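Local coordinates for protein sucrose 6(F)-phosphate phosphorylase (Thermoanaerobacterium thermosaccharolyticum DSM 571, PDB 6S9V) that is a phosphorylase of the alpha-amylase family, built around a closed eight-stranded parallel TIM barrel with a separate five-stranded antiparallel sheet, at residues Lys85-Ala88 with Glu89-Ile93; Asn38-Glu42 with Lys43-Asp47; Lys286-Glu289 with Met290-Tyr294; Lys296-Pro299 with Ile300-Thr304. All coordinates share one frame; numbering follows the deposited sequence.

Contact 1. Residues Lys85-Ala88 with Glu89-Ile93; sequences KKMA and ENFDI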
loop_
_atom_site.group_PDB
_atom_site.type_symbol
_atom_site.label_atom_id
_atom_site.label_comp_id
_atom_site.label_asym_id
_atom_site.label_seq_id
_atom_site.Cartn_x
_atom_site.Cartn_y
_atom_site.Cartn_z
ATOM N N LYS A 85 -9.699 18.468 3.243
ATOM C CA LYS A 85 -11.084 18.545 3.689
ATOM C C LYS A 85 -12.029 18.689 2.505
ATOM O O LYS A 85 -13.084 18.047 2.463
ATOM C CB LYS A 85 -11.246 19.716 4.652
ATOM C CG LYS A 85 -12.628 19.842 5.280
ATOM C CD LYS A 85 -12.687 21.077 6.163
ATOM C CE LYS A 85 -13.991 21.173 6.936
ATOM N NZ LYS A 85 -13.995 22.369 7.825
ATOM N N LYS A 86 -11.662 19.525 1.531
ATOM C CA LYS A 86 -12.508 19.713 0.360
ATOM C C LYS A 86 -12.604 18.431 -0.451
ATOM O O LYS A 86 -13.694 18.056 -0.900
ATOM C CB LYS A 86 -11.960 20.859 -0.495
ATOM C CG LYS A 86 -12.693 21.075 -1.806
ATOM C CD LYS A 86 -12.245 22.364 -2.484
ATOM C CE LYS A 86 -12.770 22.456 -3.908
ATOM N NZ LYS A 86 -12.470 23.774 -4.533
ATOM N N MET A 87 -11.486 17.727 -0.615
ATOM C CA MET A 87 -11.512 16.452 -1.324
ATOM C C MET A 87 -12.370 15.436 -0.577
ATOM O O MET A 87 -13.081 14.636 -1.196
ATOM C CB MET A 87 -10.085 15.930 -1.511
ATOM C CG MET A 87 -9.954 14.768 -2.503
ATOM S SD MET A 87 -8.252 14.145 -2.696
ATOM C CE MET A 87 -7.463 15.676 -3.171
ATOM N N ALA A 88 -12.310 15.450 0.758
ATOM C CA ALA A 88 -13.107 14.523 1.555
ATOM C C ALA A 88 -14.603 14.767 1.401
ATOM O O ALA A 88 -15.405 13.883 1.722
ATOM C CB ALA A 88 -12.712 14.632 3.026
ATOM N N GLU A 89 -15.001 15.932 0.902
ATOM C CA GLU A 89 -16.412 16.158 0.630
ATOM C C GLU A 89 -16.897 15.335 -0.555
ATOM O O GLU A 89 -18.097 15.064 -0.656
ATOM C CB GLU A 89 -16.658 17.642 0.362
ATOM C CG GLU A 89 -16.391 18.548 1.551
ATOM C CD GLU A 89 -16.441 20.028 1.186
ATOM O OE1 GLU A 89 -16.087 20.380 0.038
ATOM O OE2 GLU A 89 -16.869 20.836 2.040
ATOM N N ASN A 90 -15.990 14.910 -1.435
ATOM C CA ASN A 90 -16.352 14.185 -2.639
ATOM C C ASN A 90 -15.805 12.766 -2.703
ATOM O O ASN A 90 -16.330 11.958 -3.481
ATOM C CB ASN A 90 -15.844 14.950 -3.872
ATOM C CG ASN A 90 -16.289 16.402 -3.883
ATOM O OD1 ASN A 90 -15.460 17.315 -3.810
ATOM N ND2 ASN A 90 -17.592 16.623 -3.943
ATOM N N PHE A 91 -14.779 12.441 -1.919
ATOM C CA PHE A 91 -14.116 11.145 -1.945
ATOM C C PHE A 91 -13.807 10.702 -0.523
ATOM O O PHE A 91 -13.525 11.531 0.339
ATOM C CB PHE A 91 -12.800 11.207 -2.748
ATOM C CG PHE A 91 -12.971 11.726 -4.147
ATOM C CD1 PHE A 91 -13.324 10.876 -5.174
ATOM C CD2 PHE A 91 -12.779 13.072 -4.430
ATOM C CE1 PHE A 91 -13.493 11.354 -6.468
ATOM C CE2 PHE A 91 -12.939 13.556 -5.717
ATOM C CZ PHE A 91 -13.297 12.696 -6.737
ATOM N N ASP A 92 -13.831 9.388 -0.286
ATOM C CA ASP A 92 -13.259 8.842 0.942
ATOM C C ASP A 92 -11.749 9.048 0.919
ATOM O O ASP A 92 -11.086 8.626 -0.034
ATOM C CB ASP A 92 -13.550 7.354 1.102
ATOM C CG ASP A 92 -15.012 7.049 1.351
ATOM O OD1 ASP A 92 -15.755 7.939 1.807
ATOM O OD2 ASP A 92 -15.396 5.876 1.142
ATOM N N ILE A 93 -11.199 9.694 1.942
ATOM C CA ILE A 93 -9.767 9.973 1.995
ATOM C C ILE A 93 -9.074 8.936 2.868
ATOM O O ILE A 93 -9.498 8.665 3.994
ATOM C CB ILE A 93 -9.495 11.395 2.516
ATOM C CG1 ILE A 93 -10.209 12.429 1.645
ATOM C CG2 ILE A 93 -8.004 11.665 2.538
ATOM C CD1 ILE A 93 -9.861 12.369 0.181
#

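Contact 2. Residues Asn38-Glu42 with Lys43-Asp47; sequences NDVLE and KYFSD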
loop_
_atom_site.group_PDB
_atom_site.type_symbol
_atom_site.label_atom_id
_atom_site.label_comp_id
_atom_site.label_asym_id
_atom_site.label_seq_id
_atom_site.Cartn_x
_atom_site.Cartn_y
_atom_site.Cartn_z
ATOM N N ASN A 38 -7.097 17.929 -7.250
ATOM C CA ASN A 38 -8.535 18.160 -7.173
ATOM C C ASN A 38 -9.102 18.581 -8.528
ATOM O O ASN A 38 -10.198 18.149 -8.911
ATOM C CB ASN A 38 -8.844 19.232 -6.118
ATOM C CG ASN A 38 -9.002 18.657 -4.713
ATOM O OD1 ASN A 38 -9.523 17.555 -4.534
ATOM N ND2 ASN A 38 -8.569 19.417 -3.705
ATOM N N ASP A 39 -8.380 19.437 -9.258
ATOM C CA ASP A 39 -8.835 19.851 -10.583
ATOM C C ASP A 39 -8.911 18.664 -11.537
ATOM O O ASP A 39 -9.868 18.541 -12.309
ATOM C CB ASP A 39 -7.915 20.934 -11.162
ATOM C CG ASP A 39 -8.009 22.257 -10.413
ATOM O OD1 ASP A 39 -8.971 22.451 -9.644
ATOM O OD2 ASP A 39 -7.123 23.116 -10.613
ATOM N N VAL A 40 -7.893 17.792 -11.511
ATOM C CA VAL A 40 -7.863 16.625 -12.387
ATOM C C VAL A 40 -8.979 15.657 -12.026
ATOM O O VAL A 40 -9.653 15.110 -12.903
ATOM C CB VAL A 40 -6.477 15.950 -12.309
ATOM C CG1 VAL A 40 -6.530 14.523 -12.814
ATOM C CG2 VAL A 40 -5.448 16.761 -13.104
ATOM N N LEU A 41 -9.202 15.435 -10.727
ATOM C CA LEU A 41 -10.312 14.591 -10.301
ATOM C C LEU A 41 -11.641 15.139 -10.803
ATOM O O LEU A 41 -12.487 14.382 -11.296
ATOM C CB LEU A 41 -10.325 14.472 -8.781
ATOM C CG LEU A 41 -9.266 13.576 -8.150
ATOM C CD1 LEU A 41 -9.239 13.808 -6.651
ATOM C CD2 LEU A 41 -9.515 12.089 -8.477
ATOM N N GLU A 42 -11.842 16.453 -10.690
ATOM C CA GLU A 42 -13.092 17.056 -11.136
ATOM C C GLU A 42 -13.220 16.990 -12.654
ATOM O O GLU A 42 -14.318 16.786 -13.181
ATOM C CB GLU A 42 -13.188 18.500 -10.647
ATOM C CG GLU A 42 -14.426 19.256 -11.172
ATOM C CD GLU A 42 -14.550 20.678 -10.626
ATOM O OE1 GLU A 42 -13.942 20.982 -9.584
ATOM O OE2 GLU A 42 -15.268 21.493 -11.242
ATOM N N LYS A 43 -12.110 17.145 -13.377
ATOM C CA LYS A 43 -12.207 17.198 -14.828
ATOM C C LYS A 43 -12.519 15.826 -15.415
ATOM O O LYS A 43 -13.363 15.710 -16.313
ATOM C CB LYS A 43 -10.903 17.743 -15.410
ATOM C CG LYS A 43 -10.930 18.006 -16.898
ATOM C CD LYS A 43 -9.661 18.736 -17.335
ATOM C CE LYS A 43 -9.581 18.886 -18.848
ATOM N NZ LYS A 43 -10.768 19.576 -19.435
ATOM N N TYR A 44 -11.873 14.769 -14.901
ATOM C CA TYR A 44 -11.927 13.464 -15.545
ATOM C C TYR A 44 -12.507 12.324 -14.714
ATOM O O TYR A 44 -12.927 11.320 -15.305
ATOM C CB TYR A 44 -10.511 13.006 -15.955
ATOM C CG TYR A 44 -9.710 13.960 -16.794
ATOM C CD1 TYR A 44 -10.047 14.216 -18.115
ATOM C CD2 TYR A 44 -8.575 14.568 -16.277
ATOM C CE1 TYR A 44 -9.293 15.086 -18.884
ATOM C CE2 TYR A 44 -7.818 15.430 -17.039
ATOM C CZ TYR A 44 -8.174 15.681 -18.340
ATOM O OH TYR A 44 -7.404 16.549 -19.089
ATOM N N PHE A 45 -12.536 12.425 -13.379
ATOM C CA PHE A 45 -12.664 11.214 -12.577
ATOM C C PHE A 45 -13.706 11.296 -11.471
ATOM O O PHE A 45 -13.659 10.489 -10.530
ATOM C CB PHE A 45 -11.310 10.861 -11.940
ATOM C CG PHE A 45 -10.166 10.785 -12.916
ATOM C CD1 PHE A 45 -10.250 10.002 -14.044
ATOM C CD2 PHE A 45 -8.985 11.471 -12.673
ATOM C CE1 PHE A 45 -9.197 9.927 -14.942
ATOM C CE2 PHE A 45 -7.924 11.397 -13.561
ATOM C CZ PHE A 45 -8.026 10.616 -14.691
ATOM N N SER A 46 -14.668 12.211 -11.570
ATOM C CA SER A 46 -15.579 12.433 -10.452
ATOM C C SER A 46 -16.330 11.158 -10.067
ATOM O O SER A 46 -16.528 10.891 -8.875
ATOM C CB SER A 46 -16.543 13.572 -10.771
ATOM O OG SER A 46 -15.875 14.806 -10.598
ATOM N N ASP A 47 -16.801 10.384 -11.048
ATOM C CA ASP A 47 -17.495 9.133 -10.749
ATOM C C ASP A 47 -16.618 7.927 -11.058
ATOM O O ASP A 47 -17.099 6.788 -11.070
ATOM C CB ASP A 47 -18.829 9.050 -11.494
ATOM C CG ASP A 47 -18.665 9.044 -13.001
ATOM O OD1 ASP A 47 -17.616 9.501 -13.500
ATOM O OD2 ASP A 47 -19.586 8.563 -13.680
HETATM O O HOH W 1 -15.181 14.239 -13.752
#

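Contact 3. Residues Lys286-Glu289 with Met290-Tyr294; sequences KSNE and MLYHY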
loop_
_atom_site.group_PDB
_atom_site.type_symbol
_atom_site.label_atom_id
_atom_site.label_comp_id
_atom_site.label_asym_id
_atom_site.label_seq_id
_atom_site.Cartn_x
_atom_site.Cartn_y
_atom_site.Cartn_z
ATOM N N LYS A 286 -1.105 -18.130 -18.968
ATOM C CA LYS A 286 -2.401 -18.508 -19.522
ATOM C C LYS A 286 -3.009 -19.669 -18.743
ATOM O O LYS A 286 -3.523 -20.633 -19.317
ATOM C CB LYS A 286 -2.286 -18.867 -21.002
ATOM C CG LYS A 286 -1.767 -17.750 -21.868
ATOM C CD LYS A 286 -1.778 -18.158 -23.331
ATOM C CE LYS A 286 -1.139 -17.093 -24.210
ATOM N NZ LYS A 286 -1.899 -15.808 -24.199
ATOM N N SER A 287 -2.945 -19.570 -17.417
ATOM C CA SER A 287 -3.480 -20.608 -16.547
ATOM C C SER A 287 -4.179 -19.960 -15.365
ATOM O O SER A 287 -3.608 -19.085 -14.708
ATOM C CB SER A 287 -2.380 -21.539 -16.031
ATOM O OG SER A 287 -2.888 -22.356 -14.985
ATOM N N ASN A 288 -5.384 -20.429 -15.064
ATOM C CA ASN A 288 -6.160 -19.875 -13.967
ATOM C C ASN A 288 -5.912 -20.592 -12.644
ATOM O O ASN A 288 -6.509 -20.208 -11.633
ATOM C CB ASN A 288 -7.662 -19.918 -14.307
ATOM C CG ASN A 288 -8.233 -21.334 -14.321
ATOM O OD1 ASN A 288 -7.601 -22.287 -13.854
ATOM N ND2 ASN A 288 -9.453 -21.471 -14.835
ATOM N N GLU A 289 -5.024 -21.592 -12.616
ATOM C CA GLU A 289 -5.007 -22.536 -11.498
ATOM C C GLU A 289 -4.613 -21.855 -10.193
ATOM O O GLU A 289 -5.253 -22.064 -9.153
ATOM C CB GLU A 289 -4.049 -23.693 -11.802
ATOM C CG GLU A 289 -4.549 -24.640 -12.878
ATOM C CD GLU A 289 -3.890 -26.018 -12.837
ATOM O OE1 GLU A 289 -3.598 -26.527 -11.734
ATOM O OE2 GLU A 289 -3.666 -26.593 -13.923
ATOM N N MET A 290 -3.558 -21.047 -10.221
ATOM C CA MET A 290 -3.141 -20.335 -9.018
ATOM C C MET A 290 -4.195 -19.325 -8.584
ATOM O O MET A 290 -4.497 -19.203 -7.392
ATOM C CB MET A 290 -1.813 -19.630 -9.269
ATOM C CG MET A 290 -1.201 -18.990 -8.044
ATOM S SD MET A 290 0.320 -18.105 -8.429
ATOM C CE MET A 290 0.746 -17.462 -6.806
ATOM N N LEU A 291 -4.758 -18.585 -9.540
ATOM C CA LEU A 291 -5.789 -17.603 -9.222
ATOM C C LEU A 291 -7.007 -18.274 -8.608
ATOM O O LEU A 291 -7.550 -17.806 -7.599
ATOM C CB LEU A 291 -6.178 -16.838 -10.484
ATOM C CG LEU A 291 -7.363 -15.874 -10.363
ATOM C CD1 LEU A 291 -7.028 -14.722 -9.429
ATOM C CD2 LEU A 291 -7.755 -15.364 -11.752
ATOM N N TYR A 292 -7.467 -19.367 -9.218
ATOM C CA TYR A 292 -8.639 -20.053 -8.692
ATOM C C TYR A 292 -8.368 -20.608 -7.302
ATOM O O TYR A 292 -9.230 -20.529 -6.418
ATOM C CB TYR A 292 -9.078 -21.145 -9.659
ATOM C CG TYR A 292 -10.169 -20.663 -10.598
ATOM C CD1 TYR A 292 -10.046 -19.448 -11.264
ATOM C CD2 TYR A 292 -11.321 -21.410 -10.800
ATOM C CE1 TYR A 292 -11.037 -18.991 -12.117
ATOM C CE2 TYR A 292 -12.317 -20.968 -11.655
ATOM C CZ TYR A 292 -12.171 -19.753 -12.305
ATOM O OH TYR A 292 -13.158 -19.304 -13.148
ATOM N N HIS A 293 -7.178 -21.172 -7.081
ATOM C CA HIS A 293 -6.851 -21.657 -5.746
ATOM C C HIS A 293 -6.865 -20.523 -4.731
ATOM O O HIS A 293 -7.322 -20.702 -3.596
ATOM C CB HIS A 293 -5.481 -22.336 -5.736
ATOM C CG HIS A 293 -5.135 -22.957 -4.419
ATOM N ND1 HIS A 293 -5.813 -24.044 -3.909
ATOM C CD2 HIS A 293 -4.198 -22.632 -3.498
ATOM C CE1 HIS A 293 -5.299 -24.370 -2.737
ATOM N NE2 HIS A 293 -4.320 -23.528 -2.463
ATOM N N TYR A 294 -6.380 -19.343 -5.127
ATOM C CA TYR A 294 -6.333 -18.204 -4.213
ATOM C C TYR A 294 -7.731 -17.653 -3.935
ATOM O O TYR A 294 -8.078 -17.358 -2.783
ATOM C CB TYR A 294 -5.415 -17.115 -4.784
ATOM C CG TYR A 294 -5.275 -15.913 -3.878
ATOM C CD1 TYR A 294 -5.023 -16.082 -2.522
ATOM C CD2 TYR A 294 -5.383 -14.617 -4.371
ATOM C CE1 TYR A 294 -4.895 -15.003 -1.681
ATOM C CE2 TYR A 294 -5.249 -13.519 -3.530
ATOM C CZ TYR A 294 -5.008 -13.726 -2.184
ATOM O OH TYR A 294 -4.880 -12.667 -1.320
HETATM O O HOH W 2 -3.396 -18.574 -12.092
#

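Contact 4. Residues Lys296-Pro299 with Ile300-Thr304; sequences KNRP and INQFT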
loop_
_atom_site.group_PDB
_atom_site.type_symbol
_atom_site.label_atom_id
_atom_site.label_comp_id
_atom_site.label_asym_id
_atom_site.label_seq_id
_atom_site.Cartn_x
_atom_site.Cartn_y
_atom_site.Cartn_z
ATOM N N LYS A 296 -10.510 -19.108 -3.872
ATOM C CA LYS A 296 -11.261 -20.036 -3.035
ATOM C C LYS A 296 -10.742 -20.097 -1.603
ATOM O O LYS A 296 -11.417 -20.667 -0.744
ATOM C CB LYS A 296 -11.208 -21.444 -3.645
ATOM C CG LYS A 296 -11.902 -21.578 -5.000
ATOM C CD LYS A 296 -11.711 -22.975 -5.612
ATOM C CE LYS A 296 -12.384 -23.088 -6.983
ATOM N NZ LYS A 296 -12.218 -24.444 -7.596
ATOM N N ASN A 297 -9.575 -19.511 -1.325
ATOM C CA ASN A 297 -8.917 -19.648 -0.033
ATOM C C ASN A 297 -8.266 -18.322 0.360
ATOM O O ASN A 297 -7.050 -18.202 0.490
ATOM C CB ASN A 297 -7.858 -20.750 -0.067
ATOM C CG ASN A 297 -8.436 -22.112 -0.370
ATOM O OD1 ASN A 297 -8.941 -22.791 0.520
ATOM N ND2 ASN A 297 -8.368 -22.520 -1.634
ATOM N N ARG A 298 -9.092 -17.297 0.556
ATOM C CA ARG A 298 -8.584 -15.984 0.934
ATOM C C ARG A 298 -9.683 -15.237 1.662
ATOM O O ARG A 298 -10.863 -15.435 1.359
ATOM C CB ARG A 298 -8.120 -15.183 -0.295
ATOM C CG ARG A 298 -9.248 -14.636 -1.157
ATOM C CD ARG A 298 -8.727 -13.956 -2.414
ATOM N NE ARG A 298 -8.450 -12.527 -2.246
ATOM C CZ ARG A 298 -9.382 -11.578 -2.220
ATOM N NH1 ARG A 298 -10.665 -11.906 -2.307
ATOM N NH2 ARG A 298 -9.034 -10.303 -2.082
ATOM N N PRO A 299 -9.341 -14.383 2.622
ATOM C CA PRO A 299 -10.367 -13.515 3.214
ATOM C C PRO A 299 -10.817 -12.485 2.191
ATOM O O PRO A 299 -10.057 -12.077 1.308
ATOM C CB PRO A 299 -9.651 -12.865 4.401
ATOM C CG PRO A 299 -8.187 -12.946 4.066
ATOM C CD PRO A 299 -8.006 -14.176 3.212
ATOM N N ILE A 300 -12.069 -12.053 2.312
ATOM C CA ILE A 300 -12.582 -11.111 1.325
ATOM C C ILE A 300 -12.419 -9.658 1.749
ATOM O O ILE A 300 -12.551 -8.760 0.906
ATOM C CB ILE A 300 -14.061 -11.377 0.985
ATOM C CG1 ILE A 300 -14.967 -11.069 2.171
ATOM C CG2 ILE A 300 -14.243 -12.822 0.534
ATOM C CD1 ILE A 300 -16.442 -11.221 1.841
ATOM N N ASN A 301 -12.168 -9.390 3.030
ATOM C CA ASN A 301 -12.087 -8.004 3.501
ATOM C C ASN A 301 -10.645 -7.506 3.374
ATOM O O ASN A 301 -9.907 -7.293 4.336
ATOM C CB ASN A 301 -12.659 -7.885 4.905
ATOM C CG ASN A 301 -14.189 -7.927 4.894
ATOM O OD1 ASN A 301 -14.854 -6.924 4.607
ATOM N ND2 ASN A 301 -14.746 -9.097 5.161
ATOM N N GLN A 302 -10.263 -7.331 2.115
ATOM C CA GLN A 302 -8.947 -6.852 1.732
ATOM C C GLN A 302 -9.085 -5.700 0.747
ATOM O O GLN A 302 -10.073 -5.596 0.016
ATOM C CB GLN A 302 -8.118 -7.945 1.071
ATOM C CG GLN A 302 -8.020 -9.241 1.835
ATOM C CD GLN A 302 -6.932 -10.133 1.264
ATOM O OE1 GLN A 302 -5.769 -9.731 1.180
ATOM N NE2 GLN A 302 -7.308 -11.332 0.843
ATOM N N PHE A 303 -8.073 -4.839 0.722
ATOM C CA PHE A 303 -7.937 -3.843 -0.329
ATOM C C PHE A 303 -7.088 -4.450 -1.432
ATOM O O PHE A 303 -5.951 -4.864 -1.178
ATOM C CB PHE A 303 -7.306 -2.569 0.210
ATOM C CG PHE A 303 -8.255 -1.719 0.992
ATOM C CD1 PHE A 303 -8.685 -2.118 2.243
ATOM C CD2 PHE A 303 -8.719 -0.527 0.473
ATOM C CE1 PHE A 303 -9.559 -1.330 2.972
ATOM C CE2 PHE A 303 -9.593 0.264 1.191
ATOM C CZ PHE A 303 -10.018 -0.139 2.441
ATOM N N THR A 304 -7.651 -4.541 -2.636
ATOM C CA THR A 304 -6.940 -5.159 -3.744
ATOM C C THR A 304 -6.211 -4.115 -4.579
ATOM O O THR A 304 -6.553 -2.928 -4.595
ATOM C CB THR A 304 -7.878 -5.951 -4.656
ATOM O OG1 THR A 304 -8.783 -5.059 -5.318
ATOM C CG2 THR A 304 -8.654 -6.988 -3.865
#

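Contact 1. Residues Lys85-Ala88 with Glu89-Ile93
Met87 and Phe91 meet where the chain leaves helix 81-88 and turns into strand 92-97, and the backbone does most of the polar work. The carbonyl of Met87 takes two donors: Phe91 N arrives nearly in line with the C=O bond (2.9 Å from Met87 O), while Asn90 N comes from above the carbonyl plane, also 2.9 Å from Met87 O. One step earlier, Glu89 N sits 3.1 Å from Lys86 O, again above the plane of its acceptor, and adds a weak bond to Lys85 O. A CA-H...O contact closes the turn, with Ala88 CA 3.3 Å from Phe91 O.

The apolar contacts lie between the helix end and Phe91 and Ile93. Ile93 points back at the helix. With its CG1 anti to the carbonyl carbon (chi1 -57°), that branch rests 3.6 Å from Ala88 CB, and its end, CD1, lies 3.6 Å from Met87 CG. The same Met87 CG is 3.8 Å from CD2 of Phe91, whose ring also has Met87 O at its edge.

Charge contributes little here. Glu89 lays its carboxylate beside the aliphatic part of Lys86, OE1 being 3.9 Å from CG, but the ammonium ends of Lys85 and Lys86 remain well away from it.

All this is the second half of the beta-alpha-beta unit made by strand 51-54, helix 81-88 and strand 92-97. Met87 also packs on Leu37 and Leu41 of helix 34-44 and on Ile54, Phe91 lies on Val52 of strand 51-54, and Ile93 touches Val205.

Contact 2. Residues Asn38-Glu42 with Lys43-Asp47
The last turn of helix 34-44, in the beta-alpha-beta unit running from strand 22-25 to strand 51-54, brings Val40 and Leu41 against Tyr44 and Phe45. Three main-chain bonds carry the helix to its end: Lys43 N to Asp39 O, Tyr44 N to Val40 O and Phe45 N to Leu41 O. Phe45 is the first residue to leave helical backbone angles, and past it a water carries the link. This water donates to Glu42 O and accepts from Ser46 N, 3.0 Å away, spanning the gap that a direct bond no longer bridges.

Among the side chains, Val40 and Phe45 run alongside each other in the same direction. Val40 CG1, anti to its own N (chi1 161°), is set 3.5 Å from Phe45 CE2 and 4.0 Å from Tyr44 CD2. Leu41 crosses Phe45 at about a right angle, with CD2 beside the Phe45 CB. The aromatic rings are covered by their predecessors in sequence: Tyr44 CB stands 3.4 Å above the centre of the Phe45 ring, and Lys43 CG lies over one face of Tyr44.

Val40 and Tyr44 also face helix 422-428 through Ile425, whereas Leu41 packs on Phe49, and Phe45 on Val429 and Leu438. Strand, helix and return to the next parallel strand form the beta-alpha unit that a TIM barrel repeats.

Contact 3. Residues Lys286-Glu289 with Met290-Tyr294
Asn288 stacks on Tyr292, one turn apart, at the capped N-terminus of helix 289-295. The cap is an ST turn: Ser287 OG accepts from Glu289 N, two residues on, at 3.3 Å and well aligned. The backbone of Asn288 starts the helical bonding. Asn288 O receives Tyr292 N at 2.7 Å in a nearly straight bond (168°), and Glu289 O receives His293 N at 3.0 Å.

Glu289 N and Leu291 N have acceptors of another kind. Beside the capped Glu289 N, Leu291 N is served by a water, which accepts from it at 2.9 Å and donates to Ser287 O at 2.7 Å. Ser287 thus serves Glu289 N directly through OG and Leu291 N through the water on its carbonyl.

The side chains of the pair find partners farther off, in the antiparallel sheet and the loop that precedes strand 463-470. Asn288 ND2 donates to Glu463 O, and the Tyr292 hydroxyl donates to Glu457 O and accepts from Arg465 N, so ND2 and the hydroxyl are both held by main-chain groups of that region. Leu291, on another side, packs on Leu275 and Thr282 of helix 275-285 and on Ile464.

The stack itself is close to parallel, the amide and ring planes being 19° apart. Asn288 CG lies between its N and carbonyl carbon (chi1 70°), which swings the amide over the ring. ND2 sits over the centre of the Tyr292 ring, 3.9 Å above its plane, while Asn288 CB rests 3.9 Å from Tyr292 CD1.

Contact 4. Residues Lys296-Pro299 with Ile300-Thr304
The Gln302 amide lies over the Arg298 guanidinium, NE2 above one face, with the two planes only 22° apart. It happens where the chain from helix 289-295 enters strand 302-304, the seventh strand of the TIM barrel. Gln302 NE2 is 3.5 Å from Arg298 NE and equally far from Arg298 NH2; all three nitrogens are donors, so these are stacking contacts and not hydrogen bonds.

One N-H of NE2 is used by Pro299 O, to which it donates at 2.9 Å in a nearly straight bond (173°), with the oxygen lying practically in the plane of the amide. This bond ties Gln302 back to the loop and fixes the rotation of its amide. The Pro299 ring takes part by contact, CG lying 3.7 Å from NE2. Between them the chain makes an inverse gamma turn centred on Asn301, marked by a weak bond from Gln302 N to Ile300 O.

Bent at chi3 (-90°), the chain of Arg298 brings the guanidinium back to Gln302; there NH2 also forms a salt bridge with Asp272 and NH1 donates to Pro386 O. These bonds probably fix the orientation of the guanidinium, and Asp272 would offset its charge. Tyr261 of helix 257-265 packs against both Arg298 and Pro299, and the strand pairs with strands 269-271 and 388-392. Farther along, the side chains of Thr304 and Arg298 cross at about a right angle, with the methyl Thr304 CG2 3.8 Å from Arg298 NH2.

Overall arrangement
The four contacts fall into two touching pairs. Contact 2 lies in the helical layer, and contact 1 runs from that layer into strand 92-97; their centres are 12 Å apart, and Phe91 against Leu41 helps join two successive beta-alpha-beta units. Contacts 3 and 4 follow each other in the chain, helix then strand, and meet where Tyr294 OH packs against Gln302 NE2. Contacts 1 and 4 both reach the barrel sheet. Contact 4 lies nearest the chain centre, about 15 Å from it centre to centre; contacts 2 and 3 are farther out, about 22 and 23 Å. The first pair relies on apolar packing at helix ends, the second on stacked or overlying polar groups with outside anchors.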